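Tyrocidine synthetase 3 (Brevibacillus brevis, PDB 2JGP) contributes a carrier and condensation domain pair to nonribosomal assembly of the antibiotic tyrocidine, probably joining aminoacyl and peptidyl intermediates through a new peptide bond. Local coordinates at residues W11-V22 against R46-V57. Numbering follows the deposited sequence.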
ATOM      1  N   TRP A  11      -7.774  -5.262  13.443  1.00 61.65           N
ATOM      2  CA  TRP A  11      -8.191  -5.787  14.745  1.00 61.62           C
ATOM      3  C   TRP A  11      -9.104  -7.005  14.613  1.00 61.57           C
ATOM      4  O   TRP A  11      -9.061  -7.885  15.453  1.00 61.16           O
ATOM      5  CB  TRP A  11      -8.808  -4.699  15.639  1.00 61.79           C
ATOM      6  CG  TRP A  11      -7.752  -3.791  16.184  1.00 61.62           C
ATOM      7  CD1 TRP A  11      -7.567  -2.472  15.883  1.00 62.31           C
ATOM      8  CD2 TRP A  11      -6.692  -4.151  17.080  1.00 62.04           C
ATOM      9  NE1 TRP A  11      -6.470  -1.980  16.555  1.00 61.83           N
ATOM     10  CE2 TRP A  11      -5.912  -2.991  17.293  1.00 62.17           C
ATOM     11  CE3 TRP A  11      -6.326  -5.338  17.727  1.00 61.81           C
ATOM     12  CZ2 TRP A  11      -4.802  -2.983  18.130  1.00 63.23           C
ATOM     13  CZ3 TRP A  11      -5.223  -5.329  18.558  1.00 62.68           C
ATOM     14  CH2 TRP A  11      -4.474  -4.158  18.757  1.00 62.84           C
ATOM     15  N   GLU A  12      -9.912  -7.069  13.556  1.00 61.57           N
ATOM     16  CA  GLU A  12     -10.700  -8.280  13.299  1.00 61.73           C
ATOM     17  C   GLU A  12      -9.781  -9.468  13.012  1.00 61.68           C
ATOM     18  O   GLU A  12     -10.005 -10.575  13.521  1.00 62.37           O
ATOM     19  CB  GLU A  12     -11.697  -8.061  12.161  1.00 61.72           C
ATOM     20  CG  GLU A  12     -12.909  -7.246  12.582  1.00 62.11           C
ATOM     21  CD  GLU A  12     -13.965  -7.144  11.507  1.00 61.94           C
ATOM     22  OE1 GLU A  12     -14.990  -6.461  11.756  1.00 62.06           O
ATOM     23  OE2 GLU A  12     -13.792  -7.750  10.422  1.00 62.62           O
ATOM     24  N   ALA A  13      -8.724  -9.227  12.234  1.00 61.19           N
ATOM     25  CA  ALA A  13      -7.731 -10.262  11.931  1.00 61.03           C
ATOM     26  C   ALA A  13      -6.989 -10.718  13.189  1.00 60.77           C
ATOM     27  O   ALA A  13      -6.883 -11.909  13.445  1.00 60.72           O
ATOM     28  CB  ALA A  13      -6.740  -9.760  10.888  1.00 61.25           C
ATOM     29  N   ARG A  14      -6.493  -9.765  13.976  1.00 60.48           N
ATOM     30  CA  ARG A  14      -5.745 -10.080  15.191  1.00 60.55           C
ATOM     31  C   ARG A  14      -6.587 -10.876  16.184  1.00 60.46           C
ATOM     32  O   ARG A  14      -6.151 -11.892  16.711  1.00 60.06           O
ATOM     33  CB  ARG A  14      -5.234  -8.796  15.854  1.00 60.69           C
ATOM     34  CG  ARG A  14      -4.106  -8.135  15.087  1.00 60.03           C
ATOM     35  CD  ARG A  14      -3.766  -6.768  15.634  1.00 60.78           C
ATOM     36  NE  ARG A  14      -2.566  -6.250  14.983  1.00 61.24           N
ATOM     37  CZ  ARG A  14      -2.235  -4.963  14.915  1.00 61.84           C
ATOM     38  NH1 ARG A  14      -2.996  -4.030  15.472  1.00 62.69           N
ATOM     39  NH2 ARG A  14      -1.130  -4.607  14.281  1.00 62.18           N
ATOM     40  N   LEU A  15      -7.805 -10.405  16.421  1.00 61.00           N
ATOM     41  CA  LEU A  15      -8.709 -11.063  17.352  1.00 61.53           C
ATOM     42  C   LEU A  15      -9.083 -12.463  16.897  1.00 61.91           C
ATOM     43  O   LEU A  15      -9.049 -13.401  17.696  1.00 62.87           O
ATOM     44  CB  LEU A  15      -9.986 -10.238  17.541  1.00 61.61           C
ATOM     45  CG  LEU A  15      -9.860  -9.047  18.491  1.00 62.93           C
ATOM     46  CD1 LEU A  15     -11.024  -8.059  18.284  1.00 63.01           C
ATOM     47  CD2 LEU A  15      -9.802  -9.527  19.943  1.00 63.02           C
ATOM     48  N   ALA A  16      -9.439 -12.598  15.623  1.00 62.13           N
ATOM     49  CA  ALA A  16      -9.880 -13.877  15.073  1.00 62.25           C
ATOM     50  C   ALA A  16      -8.805 -14.932  15.254  1.00 62.51           C
ATOM     51  O   ALA A  16      -9.104 -16.060  15.614  1.00 62.48           O
ATOM     52  CB  ALA A  16     -10.234 -13.730  13.605  1.00 61.85           C
ATOM     53  N   GLN A  17      -7.557 -14.542  14.992  1.00 62.85           N
ATOM     54  CA  GLN A  17      -6.387 -15.406  15.178  1.00 63.73           C
ATOM     55  C   GLN A  17      -6.258 -15.881  16.626  1.00 63.29           C
ATOM     56  O   GLN A  17      -6.042 -17.066  16.878  1.00 63.55           O
ATOM     57  CB  GLN A  17      -5.127 -14.653  14.721  1.00 64.43           C
ATOM     58  CG  GLN A  17      -3.789 -15.079  15.341  1.00 67.41           C
ATOM     59  CD  GLN A  17      -3.260 -14.093  16.402  1.00 70.20           C
ATOM     60  OE1 GLN A  17      -3.448 -12.851  16.326  1.00 68.57           O
ATOM     61  NE2 GLN A  17      -2.581 -14.645  17.388  1.00 71.43           N
ATOM     62  N   VAL A  18      -6.385 -14.954  17.569  1.00 62.50           N
ATOM     63  CA  VAL A  18      -6.337 -15.288  18.985  1.00 62.45           C
ATOM     64  C   VAL A  18      -7.482 -16.223  19.406  1.00 62.29           C
ATOM     65  O   VAL A  18      -7.251 -17.188  20.129  1.00 62.39           O
ATOM     66  CB  VAL A  18      -6.304 -14.021  19.868  1.00 62.10           C
ATOM     67  CG1 VAL A  18      -6.543 -14.376  21.327  1.00 62.69           C
ATOM     68  CG2 VAL A  18      -4.948 -13.306  19.712  1.00 62.48           C
ATOM     69  N   TRP A  19      -8.703 -15.958  18.940  1.00 62.36           N
ATOM     70  CA  TRP A  19      -9.842 -16.820  19.283  1.00 62.56           C
ATOM     71  C   TRP A  19      -9.641 -18.246  18.774  1.00 62.39           C
ATOM     72  O   TRP A  19      -9.953 -19.206  19.472  1.00 62.10           O
ATOM     73  CB  TRP A  19     -11.143 -16.282  18.697  1.00 62.96           C
ATOM     74  CG  TRP A  19     -11.707 -15.078  19.388  1.00 63.49           C
ATOM     75  CD1 TRP A  19     -11.025 -14.154  20.135  1.00 63.84           C
ATOM     76  CD2 TRP A  19     -13.070 -14.635  19.348  1.00 63.87           C
ATOM     77  NE1 TRP A  19     -11.883 -13.180  20.571  1.00 65.01           N
ATOM     78  CE2 TRP A  19     -13.145 -13.449  20.105  1.00 64.57           C
ATOM     79  CE3 TRP A  19     -14.235 -15.132  18.751  1.00 64.06           C
ATOM     80  CZ2 TRP A  19     -14.340 -12.743  20.281  1.00 64.31           C
ATOM     81  CZ3 TRP A  19     -15.424 -14.431  18.926  1.00 63.99           C
ATOM     82  CH2 TRP A  19     -15.463 -13.249  19.685  1.00 64.03           C
ATOM     83  N   GLU A  20      -9.145 -18.373  17.547  1.00 62.51           N
ATOM     84  CA  GLU A  20      -8.871 -19.688  16.959  1.00 62.71           C
ATOM     85  C   GLU A  20      -7.890 -20.489  17.813  1.00 62.82           C
ATOM     86  O   GLU A  20      -8.104 -21.673  18.065  1.00 62.68           O
ATOM     87  CB  GLU A  20      -8.329 -19.536  15.539  1.00 63.04           C
ATOM     88  CG  GLU A  20      -9.373 -19.054  14.547  1.00 63.33           C
ATOM     89  CD  GLU A  20      -8.777 -18.575  13.233  1.00 66.02           C
ATOM     90  OE1 GLU A  20      -9.562 -18.315  12.298  1.00 64.22           O
ATOM     91  OE2 GLU A  20      -7.534 -18.466  13.133  1.00 66.58           O
ATOM     92  N   GLN A  21      -6.828 -19.835  18.266  1.00 62.85           N
ATOM     93  CA  GLN A  21      -5.840 -20.485  19.131  1.00 63.10           C
ATOM     94  C   GLN A  21      -6.414 -20.863  20.492  1.00 62.64           C
ATOM     95  O   GLN A  21      -6.243 -21.999  20.956  1.00 62.15           O
ATOM     96  CB  GLN A  21      -4.629 -19.574  19.324  1.00 63.41           C
ATOM     97  CG  GLN A  21      -3.819 -19.345  18.051  1.00 65.47           C
ATOM     98  CD  GLN A  21      -3.366 -20.643  17.396  1.00 68.07           C
ATOM     99  OE1 GLN A  21      -3.598 -20.863  16.204  1.00 71.81           O
ATOM    100  NE2 GLN A  21      -2.733 -21.513  18.175  1.00 69.10           N
ATOM    101  N   VAL A  22      -7.097 -19.916  21.126  1.00 62.26           N
ATOM    102  CA  VAL A  22      -7.631 -20.131  22.470  1.00 62.33           C
ATOM    103  C   VAL A  22      -8.765 -21.165  22.474  1.00 62.31           C
ATOM    104  O   VAL A  22      -8.794 -22.057  23.327  1.00 62.21           O
ATOM    105  CB  VAL A  22      -8.138 -18.815  23.089  1.00 62.41           C
ATOM    106  CG1 VAL A  22      -8.950 -19.097  24.358  1.00 62.75           C
ATOM    107  CG2 VAL A  22      -6.962 -17.879  23.380  1.00 62.19           C
ATOM    108  N   ARG A  46      -8.415 -16.189  29.015  1.00 65.64           N
ATOM    109  CA  ARG A  46      -7.262 -16.533  28.178  1.00 65.72           C
ATOM    110  C   ARG A  46      -7.159 -15.635  26.936  1.00 65.49           C
ATOM    111  O   ARG A  46      -6.056 -15.283  26.521  1.00 65.28           O
ATOM    112  CB  ARG A  46      -7.313 -17.998  27.745  1.00 65.93           C
ATOM    113  CG  ARG A  46      -7.015 -18.993  28.844  1.00 67.02           C
ATOM    114  CD  ARG A  46      -7.287 -20.405  28.357  1.00 68.67           C
ATOM    115  NE  ARG A  46      -6.717 -21.425  29.233  1.00 69.86           N
ATOM    116  CZ  ARG A  46      -6.977 -22.731  29.150  1.00 70.66           C
ATOM    117  NH1 ARG A  46      -7.814 -23.208  28.230  1.00 71.00           N
ATOM    118  NH2 ARG A  46      -6.400 -23.569  30.001  1.00 71.07           N
ATOM    119  N   VAL A  47      -8.299 -15.274  26.345  1.00 65.18           N
ATOM    120  CA  VAL A  47      -8.309 -14.340  25.212  1.00 65.21           C
ATOM    121  C   VAL A  47      -7.770 -12.975  25.643  1.00 65.35           C
ATOM    122  O   VAL A  47      -6.957 -12.370  24.941  1.00 65.36           O
ATOM    123  CB  VAL A  47      -9.719 -14.177  24.602  1.00 65.24           C
ATOM    124  CG1 VAL A  47      -9.770 -12.967  23.658  1.00 65.32           C
ATOM    125  CG2 VAL A  47     -10.126 -15.446  23.863  1.00 65.08           C
ATOM    126  N   LEU A  48      -8.219 -12.504  26.802  1.00 65.30           N
ATOM    127  CA  LEU A  48      -7.738 -11.241  27.358  1.00 65.56           C
ATOM    128  C   LEU A  48      -6.227 -11.284  27.582  1.00 65.65           C
ATOM    129  O   LEU A  48      -5.511 -10.335  27.244  1.00 65.11           O
ATOM    130  CB  LEU A  48      -8.444 -10.927  28.679  1.00 65.72           C
ATOM    131  CG  LEU A  48      -9.975 -10.855  28.652  1.00 66.00           C
ATOM    132  CD1 LEU A  48     -10.496 -10.470  30.020  1.00 67.81           C
ATOM    133  CD2 LEU A  48     -10.466  -9.886  27.591  1.00 67.55           C
ATOM    134  N   SER A  49      -5.757 -12.388  28.160  1.00 65.85           N
ATOM    135  CA  SER A  49      -4.333 -12.592  28.410  1.00 66.20           C
ATOM    136  C   SER A  49      -3.528 -12.601  27.114  1.00 66.06           C
ATOM    137  O   SER A  49      -2.475 -11.968  27.034  1.00 65.56           O
ATOM    138  CB  SER A  49      -4.101 -13.903  29.163  1.00 66.11           C
ATOM    139  OG  SER A  49      -4.620 -13.828  30.476  1.00 67.80           O
ATOM    140  N   SER A  50      -4.022 -13.325  26.109  1.00 66.12           N
ATOM    141  CA  SER A  50      -3.328 -13.431  24.816  1.00 66.28           C
ATOM    142  C   SER A  50      -3.210 -12.096  24.089  1.00 66.00           C
ATOM    143  O   SER A  50      -2.174 -11.809  23.490  1.00 65.61           O
ATOM    144  CB  SER A  50      -4.023 -14.438  23.898  1.00 66.33           C
ATOM    145  OG  SER A  50      -3.906 -15.748  24.420  1.00 67.88           O
ATOM    146  N   MET A  51      -4.274 -11.295  24.129  1.00 65.92           N
ATOM    147  CA  MET A  51      -4.252  -9.970  23.497  1.00 65.92           C
ATOM    148  C   MET A  51      -3.305  -9.027  24.232  1.00 65.67           C
ATOM    149  O   MET A  51      -2.662  -8.185  23.607  1.00 65.40           O
ATOM    150  CB  MET A  51      -5.658  -9.369  23.430  1.00 65.98           C
ATOM    151  CG  MET A  51      -6.603 -10.125  22.506  1.00 66.01           C
ATOM    152  SD  MET A  51      -6.087 -10.088  20.776  1.00 66.96           S
ATOM    153  CE  MET A  51      -6.365  -8.363  20.371  1.00 68.13           C
ATOM    154  N   HIS A  52      -3.212  -9.175  25.552  1.00 65.72           N
ATOM    155  CA  HIS A  52      -2.245  -8.405  26.330  1.00 65.69           C
ATOM    156  C   HIS A  52      -0.809  -8.796  25.970  1.00 65.46           C
ATOM    157  O   HIS A  52       0.048  -7.926  25.782  1.00 65.16           O
ATOM    158  CB  HIS A  52      -2.484  -8.580  27.836  1.00 65.82           C
ATOM    159  CG  HIS A  52      -1.382  -8.026  28.688  1.00 66.75           C
ATOM    160  ND1 HIS A  52      -1.173  -6.672  28.850  1.00 68.06           N
ATOM    161  CD2 HIS A  52      -0.420  -8.645  29.411  1.00 67.15           C
ATOM    162  CE1 HIS A  52      -0.134  -6.482  29.644  1.00 68.25           C
ATOM    163  NE2 HIS A  52       0.341  -7.663  29.998  1.00 67.78           N
ATOM    164  N   ASN A  53      -0.549 -10.098  25.870  1.00 65.12           N
ATOM    165  CA  ASN A  53       0.800 -10.589  25.583  1.00 65.00           C
ATOM    166  C   ASN A  53       1.277 -10.290  24.162  1.00 64.42           C
ATOM    167  O   ASN A  53       2.420  -9.881  23.967  1.00 63.97           O
ATOM    168  CB  ASN A  53       0.899 -12.097  25.851  1.00 65.19           C
ATOM    169  CG  ASN A  53       0.819 -12.439  27.334  1.00 66.17           C
ATOM    170  OD1 ASN A  53       1.025 -11.585  28.198  1.00 66.95           O
ATOM    171  ND2 ASN A  53       0.523 -13.701  27.632  1.00 67.79           N
ATOM    172  N   GLU A  54       0.411 -10.503  23.176  1.00 63.95           N
ATOM    173  CA  GLU A  54       0.797 -10.331  21.776  1.00 63.95           C
ATOM    174  C   GLU A  54       0.743  -8.863  21.345  1.00 63.52           C
ATOM    175  O   GLU A  54       1.610  -8.417  20.586  1.00 63.28           O
ATOM    176  CB  GLU A  54      -0.078 -11.196  20.862  1.00 64.12           C
ATOM    177  CG  GLU A  54       0.371 -11.248  19.385  1.00 64.85           C
ATOM    178  CD  GLU A  54       1.721 -11.924  19.165  1.00 64.89           C
ATOM    179  OE1 GLU A  54       2.320 -11.723  18.084  1.00 65.94           O
ATOM    180  OE2 GLU A  54       2.183 -12.657  20.058  1.00 65.60           O
ATOM    181  N   TYR A  55      -0.249  -8.116  21.838  1.00 63.00           N
ATOM    182  CA  TYR A  55      -0.517  -6.753  21.336  1.00 62.84           C
ATOM    183  C   TYR A  55      -0.518  -5.637  22.387  1.00 63.19           C
ATOM    184  O   TYR A  55      -0.728  -4.480  22.034  1.00 62.83           O
ATOM    185  CB  TYR A  55      -1.843  -6.741  20.568  1.00 62.55           C
ATOM    186  CG  TYR A  55      -1.854  -7.739  19.439  1.00 61.91           C
ATOM    187  CD1 TYR A  55      -2.621  -8.900  19.506  1.00 61.30           C
ATOM    188  CD2 TYR A  55      -1.053  -7.544  18.316  1.00 60.98           C
ATOM    189  CE1 TYR A  55      -2.611  -9.830  18.467  1.00 61.45           C
ATOM    190  CE2 TYR A  55      -1.031  -8.465  17.276  1.00 59.96           C
ATOM    191  CZ  TYR A  55      -1.810  -9.602  17.355  1.00 61.47           C
ATOM    192  OH  TYR A  55      -1.771 -10.509  16.327  1.00 61.84           O
ATOM    193  N   GLN A  56      -0.272  -5.966  23.656  1.00 63.57           N
ATOM    194  CA  GLN A  56      -0.332  -4.975  24.743  1.00 64.23           C
ATOM    195  C   GLN A  56      -1.621  -4.158  24.706  1.00 64.80           C
ATOM    196  O   GLN A  56      -1.605  -2.936  24.885  1.00 64.82           O
ATOM    197  CB  GLN A  56       0.876  -4.032  24.698  1.00 64.37           C
ATOM    198  CG  GLN A  56       2.079  -4.508  25.469  1.00 64.65           C
ATOM    199  CD  GLN A  56       3.144  -3.446  25.554  1.00 64.44           C
ATOM    200  OE1 GLN A  56       3.494  -2.828  24.551  1.00 63.12           O
ATOM    201  NE2 GLN A  56       3.668  -3.221  26.755  1.00 65.28           N
ATOM    202  N   VAL A  57      -2.733  -4.833  24.442  1.00 65.35           N
ATOM    203  CA  VAL A  57      -4.042  -4.207  24.490  1.00 66.01           C
ATOM    204  C   VAL A  57      -4.806  -4.879  25.616  1.00 66.55           C
ATOM    205  O   VAL A  57      -4.925  -6.101  25.647  1.00 66.92           O
ATOM    206  CB  VAL A  57      -4.792  -4.340  23.158  1.00 66.21           C
ATOM    207  CG1 VAL A  57      -6.207  -3.786  23.282  1.00 66.82           C
ATOM    208  CG2 VAL A  57      -4.026  -3.604  22.055  1.00 66.24           C
TER
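Val18 and Tyr55 lock two helices together by knobs-into-holes packing, between helices 10-23 and 41-55 of the peptidyl carrier domain, one end of which faces the condensation domain. The short segments 11-22 and 46-55 cross at 129° between their N-to-C directions, with axes 9.8 Å apart at their closest. Val18 is the knob from 11-22. It sits among Val47, Ser50, Met51 and Tyr55. Its two methyls divide the work. CG1, anti to the backbone N (chi1 168°), meets Ser50 CB, while Val18 CG2 lies 3.6 Å from Met51 SD. Met51 is bent at chi2 and chi3, which carries its CE to both Leu15 and Trp11. Met51 CE lies 3.7 Å from Leu15 CD2. It meets Trp11 at the ring edge, near the ring plane.

Tyr55 is the reciprocal knob, among Trp11, Arg14, Gln17 and Val18. Trp11 turns the edge of its six-membered ring toward the face of Tyr55 in a T-shaped pair, with planes at 78°. The extended chain of Arg14 runs across Tyr55, and its CD makes a CH-pi contact 3.9 Å from the ring centroid. Glu54 CG lies over the opposite face of Tyr55. Both segments belong to the helical bundle of the carrier fold, in which helix 70-79 also packs on Trp11 and Trp19. The Arg14 head group reaches the condensation domain. There NE makes a hydrogen bond to Gly403 O and NH2 forms a salt bridge with Asp406.

Past the helix end, Val57 places CG2 3.4 Å from Trp11 CH2. At the other end of the contact, both Val47 methyls touch the indole of Trp19, CG1 more closely. The buried NE1 of Trp19 has no polar partner in the model. Val47 CG2 also packs 3.9 Å from Val22 CG1, which also rests on Arg46 CB.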